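Local coordinates for protein FdhC (Acinetobacter nosocomialis, PDB 5KTC) that probably transfers a 3-hydroxybutanoyl group from coenzyme A to the amino group of a dTDP-linked amino sugar, as a GNAT-superfamily N-acyltransferase, at residues Gly124-Ser128 with Ile161-Ser165. Residues are numbered along the deposited sequence; the frame is centred on the assembly and turned at random.
Sequences GFEQS and IFPKS
The carbonyl of Phe125 and the side chain of Glu126 meet Lys164 where strand 127-133 of the GNAT fold begins and its antiparallel neighbour, 157-163, runs out into helix 164-173. Phe125 touches only the aliphatic part of the lysine, Phe125 O lying 3.6 Å from Lys164 CD, and this buried oxygen has no hydrogen-bond partner. The ring of Phe125 turns off to the interior, against Phe85 and Phe92.

Glu126 meets Lys164 through both backbone and side chain. Glu126 O accepts a hydrogen bond from Lys164 N (3.3 Å), tilted 33° from the carbonyl plane, just beyond the last bridge of the ladder and at the first residue of the helix. The glutamate side chain, bent at chi2 (-58°), slants across the extended lysine chain and brings Glu126 OE1 to a long salt bridge with Lys164 NZ at 3.8 Å; the carboxylate also rests against CD.

Gln127 faces Pro163 as a non-hydrogen-bonded pair, and Gln127 OE1 is hydrogen-bonded to His129 NE2, two residues on. Ser128 and Phe162 form the hydrogen-bonded pair: Ser128 N gives to Phe162 O at 3.0 Å, and Phe162 N to Ser128 O at 2.9 Å. Both side chains project to the face covered by helix 107-122, where Phe162 stacks on Tyr116 and Ser128 CB stands 4.2 Å from Phe162 CB. Ser128 O also receives a CA-H contact from Ile161 CA at 3.1 Å.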
ATOM      1  N   GLY A 124      -5.818 -10.820   9.603  1.00 19.09           N
ATOM      2  CA  GLY A 124      -6.851 -11.829   9.423  1.00 19.60           C
ATOM      3  C   GLY A 124      -8.002 -11.568   8.474  1.00 19.95           C
ATOM      4  O   GLY A 124      -9.054 -12.141   8.630  1.00 21.97           O
ATOM      5  N   PHE A 125      -7.832 -10.711   7.453  1.00 19.02           N
ATOM      6  CA  PHE A 125      -8.921 -10.537   6.454  1.00 17.26           C
ATOM      7  C   PHE A 125      -8.938 -11.687   5.486  1.00 17.47           C
ATOM      8  O   PHE A 125      -7.946 -12.415   5.374  1.00 16.88           O
ATOM      9  CB  PHE A 125      -8.754  -9.212   5.684  1.00 16.28           C
ATOM     10  CG  PHE A 125      -9.063  -8.013   6.515  1.00 16.14           C
ATOM     11  CD1 PHE A 125     -10.351  -7.563   6.623  1.00 17.75           C
ATOM     12  CD2 PHE A 125      -8.099  -7.348   7.165  1.00 16.36           C
ATOM     13  CE1 PHE A 125     -10.665  -6.473   7.407  1.00 17.73           C
ATOM     14  CE2 PHE A 125      -8.372  -6.225   7.921  1.00 18.41           C
ATOM     15  CZ  PHE A 125      -9.661  -5.780   8.031  1.00 18.20           C
ATOM     16  N   GLU A 126     -10.021 -11.799   4.736  1.00 17.20           N
ATOM     17  CA  GLU A 126     -10.146 -12.778   3.671  1.00 20.66           C
ATOM     18  C   GLU A 126     -10.039 -12.257   2.256  1.00 18.97           C
ATOM     19  O   GLU A 126      -9.654 -12.999   1.365  1.00 18.14           O
ATOM     20  CB  GLU A 126     -11.472 -13.542   3.816  1.00 24.89           C
ATOM     21  CG  GLU A 126     -11.484 -14.565   4.963  1.00 30.10           C
ATOM     22  CD  GLU A 126     -10.395 -15.644   4.865  1.00 35.52           C
ATOM     23  OE1 GLU A 126      -9.578 -15.762   5.830  1.00 39.31           O
ATOM     24  OE2 GLU A 126     -10.346 -16.369   3.825  1.00 42.27           O
ATOM     25  N   GLN A 127     -10.426 -10.999   2.046  1.00 20.33           N
ATOM     26  CA  GLN A 127     -10.442 -10.380   0.709  1.00 20.37           C
ATOM     27  C   GLN A 127      -9.939  -8.947   0.769  1.00 16.28           C
ATOM     28  O   GLN A 127     -10.160  -8.282   1.765  1.00 13.58           O
ATOM     29  CB  GLN A 127     -11.893 -10.186   0.232  1.00 26.04           C
ATOM     30  CG  GLN A 127     -12.700 -11.362  -0.188  1.00 33.83           C
ATOM     31  CD  GLN A 127     -13.684 -10.941  -1.324  1.00 39.11           C
ATOM     32  OE1 GLN A 127     -14.336  -9.824  -1.328  1.00 28.23           O
ATOM     33  NE2 GLN A 127     -13.759 -11.815  -2.325  1.00 43.79           N
ATOM     34  N   SER A 128      -9.388  -8.457  -0.356  1.00 15.27           N
ATOM     35  CA  SER A 128      -8.958  -7.073  -0.419  1.00 13.83           C
ATOM     36  C   SER A 128      -9.734  -6.464  -1.565  1.00 12.90           C
ATOM     37  O   SER A 128      -9.927  -7.123  -2.544  1.00 12.27           O
ATOM     38  CB  SER A 128      -7.476  -6.959  -0.671  1.00 13.08           C
ATOM     39  OG  SER A 128      -7.142  -5.607  -0.515  1.00 13.27           O
ATOM     40  N   ILE A 161     -10.715  -6.945  -6.840  1.00 14.77           N
ATOM     41  CA  ILE A 161     -10.500  -7.652  -5.594  1.00 16.01           C
ATOM     42  C   ILE A 161      -9.237  -8.537  -5.695  1.00 15.66           C
ATOM     43  O   ILE A 161      -8.815  -8.980  -6.763  1.00 14.63           O
ATOM     44  CB  ILE A 161     -11.666  -8.515  -5.063  1.00 18.72           C
ATOM     45  CG1 ILE A 161     -11.767  -9.803  -5.783  1.00 20.01           C
ATOM     46  CG2 ILE A 161     -13.001  -7.780  -5.094  1.00 19.27           C
ATOM     47  CD1 ILE A 161     -11.995  -9.664  -7.231  1.00 21.76           C
ATOM     48  N   PHE A 162      -8.660  -8.807  -4.536  1.00 15.46           N
ATOM     49  CA  PHE A 162      -7.417  -9.614  -4.474  1.00 14.53           C
ATOM     50  C   PHE A 162      -7.660 -10.660  -3.368  1.00 14.52           C
ATOM     51  O   PHE A 162      -7.959 -10.316  -2.254  1.00 12.56           O
ATOM     52  CB  PHE A 162      -6.195  -8.709  -4.255  1.00 15.00           C
ATOM     53  CG  PHE A 162      -4.892  -9.433  -4.408  1.00 15.58           C
ATOM     54  CD1 PHE A 162      -4.385 -10.192  -3.383  1.00 14.36           C
ATOM     55  CD2 PHE A 162      -4.200  -9.387  -5.609  1.00 17.07           C
ATOM     56  CE1 PHE A 162      -3.242 -10.946  -3.541  1.00 16.04           C
ATOM     57  CE2 PHE A 162      -3.052 -10.142  -5.761  1.00 16.73           C
ATOM     58  CZ  PHE A 162      -2.570 -10.901  -4.721  1.00 15.89           C
ATOM     59  N   PRO A 163      -7.718 -11.933  -3.723  1.00 14.30           N
ATOM     60  CA  PRO A 163      -8.104 -12.926  -2.718  1.00 16.18           C
ATOM     61  C   PRO A 163      -6.901 -13.379  -1.885  1.00 16.14           C
ATOM     62  O   PRO A 163      -5.778 -13.399  -2.407  1.00 14.15           O
ATOM     63  CB  PRO A 163      -8.600 -14.106  -3.578  1.00 16.27           C
ATOM     64  CG  PRO A 163      -7.798 -14.008  -4.777  1.00 16.09           C
ATOM     65  CD  PRO A 163      -7.612 -12.515  -5.047  1.00 16.72           C
ATOM     66  N   LYS A 164      -7.166 -13.750  -0.630  1.00 18.40           N
ATOM     67  CA  LYS A 164      -6.145 -14.276   0.301  1.00 20.65           C
ATOM     68  C   LYS A 164      -5.397 -15.458  -0.338  1.00 18.93           C
ATOM     69  O   LYS A 164      -4.235 -15.594  -0.162  1.00 18.68           O
ATOM     70  CB  LYS A 164      -6.794 -14.690   1.629  1.00 21.52           C
ATOM     71  CG  LYS A 164      -5.831 -15.224   2.651  1.00 26.06           C
ATOM     72  CD  LYS A 164      -6.416 -15.444   4.034  1.00 28.77           C
ATOM     73  CE  LYS A 164      -5.274 -15.662   5.021  1.00 34.92           C
ATOM     74  NZ  LYS A 164      -5.829 -16.144   6.322  1.00 37.65           N
ATOM     75  N   SER A 165      -6.118 -16.294  -1.052  1.00 19.45           N
ATOM     76  CA  SER A 165      -5.552 -17.430  -1.790  1.00 21.38           C
ATOM     77  C   SER A 165      -4.441 -17.050  -2.776  1.00 20.59           C
ATOM     78  O   SER A 165      -3.442 -17.760  -2.916  1.00 19.42           O
ATOM     79  CB  SER A 165      -6.654 -18.210  -2.506  1.00 22.96           C
ATOM     80  OG  SER A 165      -7.152 -17.490  -3.601  1.00 23.63           O
TER